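Local atomic coordinates of lasso peptide isopeptidase AtxE2 (Asticcacaulis excentricus, PDB entry 5TXE), a protein that hydrolyses the isopeptide bond of the lasso peptides astexin-2 and astexin-3, recognising their knotted shape and turning them into linear peptides. Residues A[197-202]-A[221-226]; A[258-261]-A[266-269]; A[371-376]-A[382-387]; A[488-493]-A[526-531]. The protein carries 1 engineered substitution. One frame throughout, in Å; residues are numbered along the deposited sequence.

Contact 1 of 4, residues A[197-202]-A[221-226]; sequences AEIERE and PRVLEP
Ile199, in the last turns of helix 190-202, reaches the extended chain of 221-226 with both branches of its side chain, and no other residue of 197-202 touches that chain. The meeting is apolar: no hydrogen bond crosses it. CG2 lies along the ring of Pro221, 3.9 Å from Pro221 CD, the two side chains running past one another in opposing senses. The longer branch, with chi2 extended at 167°, carries CD1 beyond the ring to the loop backbone, where Ile199 CD1 sits 3.6 Å from Pro221 O and 4.1 Å from Val223 CG2. An alanine at Ile199 would strip off both branches and is likely to leave a gap between the helix and the loop, with Pro221 and Val223 losing their shared apolar partner.

On the helix itself, Arg201 grips Glu198 side-on, its NE standing 2.9 Å from Glu198 OE1 and its NH2 3.0 Å from the same oxygen, while Ala197 O lies over one face of the guanidinium. Glu200 forms a salt bridge with Arg220.

Trp207 ties the two parts further, packing on Pro221 and bonding Ile199 O, and the neighbouring Arg222 makes a cation-pi contact with Tyr118. Helix and loop together form an insertion between the second and third strands of a beta-propeller blade, near Trp116, which binds astexin-3.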
loop_
_atom_site.group_PDB
_atom_site.type_symbol
_atom_site.label_atom_id
_atom_site.label_comp_id
_atom_site.label_asym_id
_atom_site.label_seq_id
_atom_site.Cartn_x
_atom_site.Cartn_y
_atom_site.Cartn_z
ATOM N N ALA A 197 23.421 1.839 -20.881
ATOM C CA ALA A 197 24.017 2.019 -22.197
ATOM C C ALA A 197 24.893 0.838 -22.533
ATOM O O ALA A 197 24.972 0.393 -23.716
ATOM C CB ALA A 197 24.787 3.357 -22.281
ATOM N N GLU A 198 25.526 0.271 -21.527
ATOM C CA GLU A 198 26.323 -0.912 -21.788
ATOM C C GLU A 198 25.421 -2.094 -22.233
ATOM O O GLU A 198 25.761 -2.815 -23.169
ATOM C CB GLU A 198 27.221 -1.261 -20.602
ATOM C CG GLU A 198 28.208 -2.443 -20.817
ATOM C CD GLU A 198 29.180 -2.342 -22.044
ATOM O OE1 GLU A 198 29.694 -1.224 -22.363
ATOM O OE2 GLU A 198 29.451 -3.412 -22.687
ATOM N N ILE A 199 24.284 -2.291 -21.579
ATOM C CA ILE A 199 23.340 -3.286 -22.010
ATOM C C ILE A 199 22.942 -3.101 -23.463
ATOM O O ILE A 199 22.880 -4.075 -24.206
ATOM C CB ILE A 199 22.136 -3.268 -21.094
ATOM C CG1 ILE A 199 22.520 -4.000 -19.794
ATOM C CG2 ILE A 199 20.915 -3.954 -21.702
ATOM C CD1 ILE A 199 21.493 -3.761 -18.706
ATOM N N GLU A 200 22.692 -1.866 -23.869
ATOM C CA GLU A 200 22.304 -1.525 -25.226
ATOM C C GLU A 200 23.382 -1.883 -26.228
ATOM O O GLU A 200 23.057 -2.472 -27.270
ATOM C CB GLU A 200 21.901 -0.038 -25.317
ATOM C CG GLU A 200 21.700 0.494 -26.699
ATOM C CD GLU A 200 20.423 0.015 -27.350
ATOM O OE1 GLU A 200 19.457 -0.360 -26.631
ATOM O OE2 GLU A 200 20.376 0.060 -28.602
ATOM N N ARG A 201 24.649 -1.645 -25.882
ATOM C CA ARG A 201 25.781 -2.034 -26.750
ATOM C C ARG A 201 25.924 -3.511 -26.879
ATOM O O ARG A 201 26.075 -4.011 -27.993
ATOM C CB ARG A 201 27.145 -1.542 -26.264
ATOM C CG ARG A 201 27.450 -0.088 -26.543
ATOM C CD ARG A 201 28.903 0.278 -26.125
ATOM N NE ARG A 201 29.075 0.495 -24.659
ATOM C CZ ARG A 201 28.639 1.575 -23.977
ATOM N NH1 ARG A 201 27.969 2.580 -24.593
ATOM N NH2 ARG A 201 28.842 1.649 -22.672
ATOM N N GLU A 202 25.894 -4.199 -25.759
ATOM C CA GLU A 202 25.968 -5.633 -25.738
ATOM C C GLU A 202 24.885 -6.316 -26.587
ATOM O O GLU A 202 25.137 -7.336 -27.180
ATOM C CB GLU A 202 25.881 -6.139 -24.294
ATOM C CG GLU A 202 27.207 -5.937 -23.562
ATOM C CD GLU A 202 27.152 -6.017 -22.023
ATOM O OE1 GLU A 202 26.054 -6.274 -21.406
ATOM O OE2 GLU A 202 28.270 -5.797 -21.441
ATOM N N PRO A 221 17.767 -7.373 -20.506
ATOM C CA PRO A 221 18.440 -7.598 -19.251
ATOM C C PRO A 221 18.239 -6.366 -18.367
ATOM O O PRO A 221 18.201 -5.257 -18.895
ATOM C CB PRO A 221 19.907 -7.701 -19.638
ATOM C CG PRO A 221 19.948 -7.853 -21.098
ATOM C CD PRO A 221 18.721 -7.186 -21.594
ATOM N N ARG A 222 18.117 -6.575 -17.059
ATOM C CA ARG A 222 18.080 -5.495 -16.081
ATOM C C ARG A 222 19.491 -5.207 -15.584
ATOM O O ARG A 222 20.390 -6.068 -15.648
ATOM C CB ARG A 222 17.204 -5.918 -14.898
ATOM C CG ARG A 222 15.857 -6.370 -15.380
ATOM C CD ARG A 222 14.521 -5.915 -14.767
ATOM N NE ARG A 222 14.205 -6.459 -13.449
ATOM C CZ ARG A 222 12.978 -6.656 -12.921
ATOM N NH1 ARG A 222 11.827 -6.491 -13.587
ATOM N NH2 ARG A 222 12.909 -7.091 -11.666
ATOM N N VAL A 223 19.663 -4.024 -15.032
ATOM C CA VAL A 223 20.893 -3.629 -14.429
ATOM C C VAL A 223 20.981 -4.294 -13.064
ATOM O O VAL A 223 20.067 -4.170 -12.232
ATOM C CB VAL A 223 20.914 -2.103 -14.191
ATOM C CG1 VAL A 223 22.136 -1.696 -13.391
ATOM C CG2 VAL A 223 20.822 -1.333 -15.526
ATOM N N LEU A 224 22.103 -4.947 -12.810
ATOM C CA LEU A 224 22.397 -5.584 -11.502
ATOM C C LEU A 224 23.073 -4.603 -10.547
ATOM O O LEU A 224 23.920 -3.812 -10.952
ATOM C CB LEU A 224 23.345 -6.759 -11.711
ATOM C CG LEU A 224 22.789 -7.821 -12.675
ATOM C CD1 LEU A 224 23.856 -8.894 -12.991
ATOM C CD2 LEU A 224 21.524 -8.460 -12.101
ATOM N N GLU A 225 22.759 -4.718 -9.269
ATOM C CA GLU A 225 23.625 -4.172 -8.218
ATOM C C GLU A 225 25.046 -4.747 -8.358
ATOM O O GLU A 225 25.188 -5.850 -8.847
ATOM C CB GLU A 225 23.024 -4.545 -6.870
ATOM C CG GLU A 225 21.794 -3.728 -6.511
ATOM C CD GLU A 225 22.124 -2.245 -6.351
ATOM O OE1 GLU A 225 23.326 -1.868 -6.256
ATOM O OE2 GLU A 225 21.182 -1.438 -6.296
ATOM N N PRO A 226 26.110 -4.069 -7.916
ATOM C CA PRO A 226 26.047 -2.839 -7.117
ATOM C C PRO A 226 26.080 -1.645 -8.044
ATOM O O PRO A 226 26.856 -1.623 -8.997
ATOM C CB PRO A 226 27.363 -2.891 -6.312
ATOM C CG PRO A 226 28.333 -3.563 -7.261
ATOM C CD PRO A 226 27.504 -4.548 -8.100
#

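Contact 2 of 4, residues A[258-261]-A[266-269]; sequences PLRA and TTFS
Ala261 and Phe268 exchange two backbone hydrogen bonds, the hydrogen-bonded antiparallel pair of a tight beta hairpin at the margin of a propeller blade. The shorter runs from Phe268 N to Ala261 O, 2.8 Å, and its mate from Ala261 N to Phe268 O, 3.1 Å. Phe268 O also takes a CA-H contact from Arg260 CA at 3.3 Å, so this oxygen is approached by two successive residues of the incoming chain. One step farther from the turn, Ser269 CA directs its hydrogen to Leu259 O, 3.5 Å away, which extends the pairing beyond the regular strand.

Strand 261-263 is the outermost of its four-stranded sheet, and strand 266-271 pairs on its other flank with strand 283-288. Ala261 and Phe268 send their side chains to the same face, where Met307 and Leu316 of the next sheet cover them. The aromatic ring turns its edge to Ala261 O, the nearest ring atom being Phe268 CD2 at 3.9 Å from that oxygen. Thr266 CG2 covers one face of the ring, 3.5 Å above its plane and displaced toward the rim.

On the other face of the hairpin, the Arg260 chain bends at chi3 (69°) and crosses Thr267, so that Thr267 CG2 rests over one face of the guanidinium, 4.0 Å from Arg260 NH1.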
loop_
_atom_site.group_PDB
_atom_site.type_symbol
_atom_site.label_atom_id
_atom_site.label_comp_id
_atom_site.label_asym_id
_atom_site.label_seq_id
_atom_site.Cartn_x
_atom_site.Cartn_y
_atom_site.Cartn_z
ATOM N N PRO A 258 12.519 6.776 13.781
ATOM C CA PRO A 258 11.277 7.155 14.482
ATOM C C PRO A 258 11.024 6.331 15.770
ATOM O O PRO A 258 10.073 6.606 16.506
ATOM C CB PRO A 258 10.208 6.833 13.438
ATOM C CG PRO A 258 10.772 5.598 12.765
ATOM C CD PRO A 258 12.262 5.844 12.658
ATOM N N LEU A 259 11.845 5.313 16.007
ATOM C CA LEU A 259 11.755 4.487 17.218
ATOM C C LEU A 259 12.846 4.823 18.278
ATOM O O LEU A 259 13.171 3.994 19.148
ATOM C CB LEU A 259 11.813 3.010 16.803
ATOM C CG LEU A 259 10.524 2.510 16.110
ATOM C CD1 LEU A 259 10.542 0.985 15.978
ATOM C CD2 LEU A 259 9.266 2.912 16.874
ATOM N N ARG A 260 13.395 6.040 18.187
ATOM C CA ARG A 260 14.417 6.560 19.095
ATOM C C ARG A 260 14.095 8.035 19.385
ATOM O O ARG A 260 13.695 8.779 18.515
ATOM C CB ARG A 260 15.778 6.459 18.426
ATOM C CG ARG A 260 16.947 5.980 19.278
ATOM C CD ARG A 260 18.263 6.558 18.770
ATOM N NE ARG A 260 18.344 8.025 19.007
ATOM C CZ ARG A 260 19.347 8.683 19.600
ATOM N NH1 ARG A 260 20.434 8.054 20.042
ATOM N NH2 ARG A 260 19.260 10.001 19.742
ATOM N N ALA A 261 14.221 8.449 20.624
ATOM C CA ALA A 261 14.079 9.853 20.996
ATOM C C ALA A 261 14.986 10.207 22.184
ATOM O O ALA A 261 15.352 9.334 22.994
ATOM C CB ALA A 261 12.657 10.148 21.396
ATOM N N THR A 266 18.338 11.403 28.774
ATOM C CA THR A 266 17.694 10.099 28.589
ATOM C C THR A 266 17.409 9.766 27.109
ATOM O O THR A 266 16.797 10.531 26.379
ATOM C CB THR A 266 16.410 10.085 29.355
ATOM O OG1 THR A 266 16.711 10.491 30.681
ATOM C CG2 THR A 266 15.794 8.686 29.366
ATOM N N THR A 267 17.907 8.619 26.681
ATOM C CA THR A 267 17.670 8.095 25.358
ATOM C C THR A 267 16.605 6.992 25.471
ATOM O O THR A 267 16.720 6.017 26.232
ATOM C CB THR A 267 18.971 7.561 24.750
ATOM O OG1 THR A 267 19.792 8.686 24.438
ATOM C CG2 THR A 267 18.734 6.801 23.475
ATOM N N PHE A 268 15.541 7.196 24.731
ATOM C CA PHE A 268 14.490 6.207 24.629
ATOM C C PHE A 268 14.634 5.413 23.362
ATOM O O PHE A 268 14.976 5.954 22.321
ATOM C CB PHE A 268 13.179 6.877 24.680
ATOM C CG PHE A 268 12.907 7.535 25.981
ATOM C CD1 PHE A 268 12.516 6.785 27.079
ATOM C CD2 PHE A 268 13.039 8.867 26.120
ATOM C CE1 PHE A 268 12.233 7.378 28.300
ATOM C CE2 PHE A 268 12.785 9.470 27.331
ATOM C CZ PHE A 268 12.378 8.724 28.426
ATOM N N SER A 269 14.471 4.102 23.475
ATOM C CA SER A 269 14.494 3.252 22.329
ATOM C C SER A 269 13.603 2.039 22.621
ATOM O O SER A 269 12.857 2.048 23.585
ATOM C CB SER A 269 15.909 2.858 22.008
ATOM O OG SER A 269 16.414 2.051 23.037
#

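Contact 3 of 4, residues A[371-376]-A[382-387]; sequences PRRLVT and GQMSPL
Val375 CG1 presses on Met384 CG at 3.5 Å, closer than carbons usually stand. The second methyl is close too, with Val375 CG2 4.0 Å from Met384 CG, so both branches bear on the same methylene where the side chains cross. The valine chi1 of 115° is away from a staggered value, consistent with some strain in this tight fit. An alanine in place of Val375 would remove both methyls and would probably open a gap beside Met384 CG, leaving the methionine chain less firmly held. Met384 bends at chi3 (81°), which brings its CE to 3.6 Å from Arg373 NH2. The arginine, extended from CG to NE, runs beside the Pro386 ring and points the same way; its NE is held by Gln365 on the adjoining strand, a residue that also packs on Val375 and Met384.

These contacts decorate a beta hairpin of strands 373-378 and 384-388, the last two strands of a propeller blade, with 384-388 at its edge. Thr376 and Ser385 form the hydrogen-bonded pair, Thr376 N reaching Ser385 O at 2.7 Å and Ser385 N returning to Thr376 O at 2.9 Å. Val375 and Pro386 form the non-hydrogen-bonded pair next to it, and Leu387 N then bonds Leu374 O. A water donates to Pro386 O, 3.1 Å away; its approach to Thr376 OG1 is so short that this second link is doubtful. Farther out, Leu374 and Leu387 meet through their CB atoms, Leu374 also packing on Phe72 and Leu387 on Val70, both of strand 69-78.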
loop_
_atom_site.group_PDB
_atom_site.type_symbol
_atom_site.label_atom_id
_atom_site.label_comp_id
_atom_site.label_asym_id
_atom_site.label_seq_id
_atom_site.Cartn_x
_atom_site.Cartn_y
_atom_site.Cartn_z
ATOM N N PRO A 371 -11.673 9.833 4.100
ATOM C CA PRO A 371 -10.446 9.744 3.313
ATOM C C PRO A 371 -9.348 10.563 3.937
ATOM O O PRO A 371 -9.596 11.403 4.780
ATOM C CB PRO A 371 -10.793 10.336 1.940
ATOM C CG PRO A 371 -12.211 10.750 2.012
ATOM C CD PRO A 371 -12.794 10.438 3.362
ATOM N N ARG A 372 -8.144 10.341 3.477
ATOM C CA ARG A 372 -7.028 10.942 4.073
ATOM C C ARG A 372 -7.113 12.488 4.105
ATOM O O ARG A 372 -7.355 13.160 3.083
ATOM C CB ARG A 372 -5.752 10.481 3.375
ATOM C CG ARG A 372 -4.538 10.519 4.247
ATOM C CD ARG A 372 -3.338 9.867 3.567
ATOM N NE ARG A 372 -3.550 8.436 3.473
ATOM C CZ ARG A 372 -2.941 7.656 2.592
ATOM N NH1 ARG A 372 -2.063 8.156 1.727
ATOM N NH2 ARG A 372 -3.177 6.358 2.584
ATOM N N ARG A 373 -6.868 13.027 5.299
ATOM C CA ARG A 373 -6.843 14.441 5.524
ATOM C C ARG A 373 -5.808 14.755 6.580
ATOM O O ARG A 373 -5.235 13.842 7.209
ATOM C CB ARG A 373 -8.209 14.854 6.032
ATOM C CG ARG A 373 -8.537 14.205 7.332
ATOM C CD ARG A 373 -9.719 14.822 8.015
ATOM N NE ARG A 373 -10.016 14.047 9.195
ATOM C CZ ARG A 373 -11.021 14.274 10.062
ATOM N NH1 ARG A 373 -11.887 15.275 9.916
ATOM N NH2 ARG A 373 -11.164 13.458 11.089
ATOM N N LEU A 374 -5.556 16.037 6.758
ATOM C CA LEU A 374 -4.694 16.491 7.839
ATOM C C LEU A 374 -5.528 16.920 9.055
ATOM O O LEU A 374 -6.584 17.510 8.925
ATOM C CB LEU A 374 -3.830 17.645 7.403
ATOM C CG LEU A 374 -2.499 17.426 6.683
ATOM C CD1 LEU A 374 -2.319 16.043 6.129
ATOM C CD2 LEU A 374 -2.290 18.492 5.652
ATOM N N VAL A 375 -4.959 16.687 10.224
ATOM C CA VAL A 375 -5.615 16.760 11.496
ATOM C C VAL A 375 -4.570 17.239 12.485
ATOM O O VAL A 375 -3.358 17.048 12.246
ATOM C CB VAL A 375 -6.116 15.328 11.724
ATOM C CG1 VAL A 375 -5.506 14.584 12.878
ATOM C CG2 VAL A 375 -7.588 15.180 11.485
ATOM N N THR A 376 -5.003 17.942 13.545
ATOM C CA THR A 376 -4.105 18.235 14.696
ATOM C C THR A 376 -4.560 17.496 15.916
ATOM O O THR A 376 -5.730 17.361 16.175
ATOM C CB THR A 376 -3.980 19.744 15.068
ATOM O OG1 THR A 376 -5.265 20.259 15.376
ATOM C CG2 THR A 376 -3.457 20.542 13.946
ATOM N N GLY A 382 -5.599 15.198 24.217
ATOM C CA GLY A 382 -5.820 14.099 23.261
ATOM C C GLY A 382 -6.948 14.365 22.255
ATOM O O GLY A 382 -7.400 13.467 21.577
ATOM N N GLN A 383 -7.381 15.610 22.140
ATOM C CA GLN A 383 -8.405 15.976 21.182
ATOM C C GLN A 383 -7.877 16.159 19.753
ATOM O O GLN A 383 -6.858 16.807 19.515
ATOM C CB GLN A 383 -9.121 17.254 21.609
ATOM C CG GLN A 383 -10.512 17.349 20.985
ATOM C CD GLN A 383 -11.370 18.464 21.570
ATOM O OE1 GLN A 383 -10.937 19.206 22.458
ATOM N NE2 GLN A 383 -12.600 18.570 21.088
ATOM N N MET A 384 -8.635 15.611 18.811
ATOM C CA MET A 384 -8.288 15.640 17.384
ATOM C C MET A 384 -9.192 16.617 16.695
ATOM O O MET A 384 -10.407 16.493 16.808
ATOM C CB MET A 384 -8.520 14.276 16.759
ATOM C CG MET A 384 -7.962 14.143 15.318
ATOM S SD MET A 384 -8.049 12.429 14.679
ATOM C CE MET A 384 -9.737 12.358 14.156
ATOM N N SER A 385 -8.602 17.531 15.939
ATOM C CA SER A 385 -9.360 18.490 15.173
ATOM C C SER A 385 -8.894 18.517 13.714
ATOM O O SER A 385 -7.697 18.382 13.453
ATOM C CB SER A 385 -9.141 19.886 15.777
ATOM O OG SER A 385 -9.274 19.821 17.187
ATOM N N PRO A 386 -9.825 18.749 12.771
ATOM C CA PRO A 386 -9.546 18.934 11.346
ATOM C C PRO A 386 -8.618 20.076 11.140
ATOM O O PRO A 386 -8.758 21.049 11.818
ATOM C CB PRO A 386 -10.894 19.362 10.759
ATOM C CG PRO A 386 -11.910 18.917 11.721
ATOM C CD PRO A 386 -11.253 18.915 13.077
ATOM N N LEU A 387 -7.641 19.917 10.269
ATOM C CA LEU A 387 -6.796 21.011 9.827
ATOM C C LEU A 387 -7.012 21.285 8.327
ATOM O O LEU A 387 -7.233 22.400 7.951
ATOM C CB LEU A 387 -5.343 20.677 10.094
ATOM C CG LEU A 387 -4.371 21.728 9.603
ATOM C CD1 LEU A 387 -4.545 23.055 10.324
ATOM C CD2 LEU A 387 -2.960 21.209 9.794
HETATM O O HOH W 1 -6.646 21.780 13.897
#

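Contact 4 of 4, residues A[488-493]-A[526-531]; sequences AEYSNW and LADGAT. Engineered in segment 526-531: Ala527 (natural residue Ser).
Asp528 OD1 accepts from two waters that join it to Tyr490 OH across a separation of 4.2 Å, too long for a direct bond. The first water donates to Asp528 OD1 at 2.7 Å, lies 2.8 Å from Thr531 OG1, and donates a weak hydrogen bond to Tyr490 OH. The second takes a hydrogen bond from Tyr490 OH, 3.1 Å away, and donates in turn to Asp528 OD1. Chi1 of Asp528 (-165°) sets CG opposite the backbone N, which sends the carboxylate out to these waters; its plane stands 82° from that of the tyrosine ring. The remaining oxygen, OD2, forms a salt bridge with Arg496, the stronger restraint on this group.

Ala527, the engineered replacement for the nucleophilic serine, occupies the nucleophile elbow of the alpha/beta-hydrolase fold, the sharp turn from strand 521-525 into helix 528-539. Its positive phi (62°) marks that turn. Gly529 is the glycine closing the Gly-X-Ser-X-Gly pattern; a beta carbon there would be crowded by Leu526 O. Ala527 and Asp528 pack on the backbone of the bound peptide, and Tyr438, which stabilises the alkoxide intermediate, lies close to the aspartate.

The second approach is apolar: Thr531 CG2 comes obliquely to the indole, 4.3 Å from Trp493 CZ3. Phe585 anchors that indole, stacking on its rings and accepting from NE1 through its carbonyl oxygen.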
loop_
_atom_site.group_PDB
_atom_site.type_symbol
_atom_site.label_atom_id
_atom_site.label_comp_id
_atom_site.label_asym_id
_atom_site.label_seq_id
_atom_site.Cartn_x
_atom_site.Cartn_y
_atom_site.Cartn_z
ATOM N N ALA A 488 7.786 -21.360 6.735
ATOM C CA ALA A 488 6.796 -22.080 7.550
ATOM C C ALA A 488 5.326 -21.808 7.143
ATOM O O ALA A 488 4.500 -22.726 7.137
ATOM C CB ALA A 488 6.966 -21.742 9.023
ATOM N N GLU A 489 4.990 -20.567 6.801
ATOM C CA GLU A 489 3.595 -20.234 6.363
ATOM C C GLU A 489 3.148 -20.928 5.051
ATOM O O GLU A 489 1.967 -21.274 4.891
ATOM C CB GLU A 489 3.423 -18.726 6.198
ATOM C CG GLU A 489 3.612 -17.970 7.502
ATOM C CD GLU A 489 3.735 -16.461 7.340
ATOM O OE1 GLU A 489 4.094 -15.978 6.248
ATOM O OE2 GLU A 489 3.524 -15.757 8.339
ATOM N N TYR A 490 4.099 -21.137 4.140
ATOM C CA TYR A 490 3.793 -21.757 2.853
ATOM C C TYR A 490 3.882 -23.239 2.915
ATOM O O TYR A 490 3.412 -23.911 2.025
ATOM C CB TYR A 490 4.711 -21.234 1.744
ATOM C CG TYR A 490 4.254 -19.892 1.195
ATOM C CD1 TYR A 490 3.299 -19.821 0.176
ATOM C CD2 TYR A 490 4.733 -18.714 1.708
ATOM C CE1 TYR A 490 2.864 -18.603 -0.334
ATOM C CE2 TYR A 490 4.311 -17.492 1.207
ATOM C CZ TYR A 490 3.378 -17.434 0.182
ATOM O OH TYR A 490 2.963 -16.211 -0.295
ATOM N N SER A 491 4.495 -23.775 3.959
ATOM C CA SER A 491 4.623 -25.204 4.058
ATOM C C SER A 491 3.240 -25.793 4.053
ATOM O O SER A 491 2.415 -25.513 4.942
ATOM C CB SER A 491 5.326 -25.597 5.352
ATOM O OG SER A 491 5.129 -26.970 5.528
ATOM N N ASN A 492 2.947 -26.585 3.031
ATOM C CA ASN A 492 1.617 -27.209 2.907
ATOM C C ASN A 492 0.476 -26.195 2.842
ATOM O O ASN A 492 -0.684 -26.491 3.208
ATOM C CB ASN A 492 1.412 -28.222 4.050
ATOM C CG ASN A 492 2.323 -29.427 3.894
ATOM O OD1 ASN A 492 2.309 -30.086 2.860
ATOM N ND2 ASN A 492 3.191 -29.651 4.881
ATOM N N TRP A 493 0.830 -24.979 2.423
ATOM C CA TRP A 493 -0.112 -23.900 2.363
ATOM C C TRP A 493 -0.860 -23.672 3.694
ATOM O O TRP A 493 -2.009 -23.288 3.712
ATOM C CB TRP A 493 -1.114 -24.176 1.244
ATOM C CG TRP A 493 -0.472 -24.188 -0.155
ATOM C CD1 TRP A 493 -0.123 -25.286 -0.911
ATOM C CD2 TRP A 493 -0.116 -23.046 -0.934
ATOM N NE1 TRP A 493 0.390 -24.883 -2.113
ATOM C CE2 TRP A 493 0.424 -23.514 -2.136
ATOM C CE3 TRP A 493 -0.226 -21.677 -0.733
ATOM C CZ2 TRP A 493 0.848 -22.663 -3.121
ATOM C CZ3 TRP A 493 0.211 -20.824 -1.718
ATOM C CH2 TRP A 493 0.727 -21.322 -2.895
ATOM N N LEU A 526 -6.203 -8.748 -5.041
ATOM C CA LEU A 526 -5.023 -8.239 -5.691
ATOM C C LEU A 526 -3.837 -8.552 -4.785
ATOM O O LEU A 526 -3.932 -8.511 -3.562
ATOM C CB LEU A 526 -5.159 -6.738 -5.905
ATOM C CG LEU A 526 -3.934 -6.044 -6.492
ATOM C CD1 LEU A 526 -4.397 -4.863 -7.342
ATOM C CD2 LEU A 526 -2.990 -5.522 -5.417
ATOM N N ALA A 527 -2.709 -8.893 -5.395
ATOM C CA ALA A 527 -1.475 -9.218 -4.679
ATOM C C ALA A 527 -1.697 -10.454 -3.787
ATOM O O ALA A 527 -2.138 -11.479 -4.283
ATOM C CB ALA A 527 -0.978 -8.000 -3.907
ATOM N N ASP A 528 -1.520 -10.341 -2.481
ATOM C CA ASP A 528 -1.658 -11.503 -1.633
ATOM C C ASP A 528 -3.100 -11.985 -1.655
ATOM O O ASP A 528 -3.352 -13.143 -1.605
ATOM C CB ASP A 528 -1.129 -11.252 -0.218
ATOM C CG ASP A 528 -0.926 -12.571 0.557
ATOM O OD1 ASP A 528 -0.125 -13.394 0.073
ATOM O OD2 ASP A 528 -1.631 -12.812 1.575
ATOM N N GLY A 529 -4.037 -11.080 -1.873
ATOM C CA GLY A 529 -5.416 -11.434 -2.027
ATOM C C GLY A 529 -5.701 -12.183 -3.289
ATOM O O GLY A 529 -6.662 -12.950 -3.316
ATOM N N ALA A 530 -4.889 -11.967 -4.343
ATOM C CA ALA A 530 -5.069 -12.743 -5.542
ATOM C C ALA A 530 -4.758 -14.199 -5.268
ATOM O O ALA A 530 -5.440 -15.081 -5.774
ATOM C CB ALA A 530 -4.185 -12.247 -6.657
ATOM N N THR A 531 -3.687 -14.434 -4.527
ATOM C CA THR A 531 -3.292 -15.808 -4.174
ATOM C C THR A 531 -4.462 -16.483 -3.428
ATOM O O THR A 531 -4.789 -17.660 -3.631
ATOM C CB THR A 531 -2.041 -15.761 -3.304
ATOM O OG1 THR A 531 -1.037 -14.943 -3.932
ATOM C CG2 THR A 531 -1.455 -17.121 -3.039
HETATM O O HOH W 2 1.080 -14.136 -2.279
HETATM O O HOH W 3 2.955 -13.520 1.246
#

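How the contacts relate
Along the chain the four contacts follow one another without interleaving. Contacts 2 and 3 lie in two different four-stranded sheets of the beta-propeller, and contact 1 in the helix-and-loop insertion between strands 183-188 and 230-235 of a third; contact 4 lies in the alpha/beta-hydrolase domain, beside its eight-stranded mixed sheet. Contacts 2 and 3, both hairpins, are the nearest by centre, about 25 Å apart. Contacts 1 and 3 stand on opposite sides of the chain's centre, about 47 Å between centres. Contact 4 comes within about 16 Å of contact 1 and 14 Å of contact 3, measured between nearest atoms. The propeller insertion near a substrate-binding residue and the nucleophile turn are thus separate elements, consistent with the lasso peptide being held between the two domains.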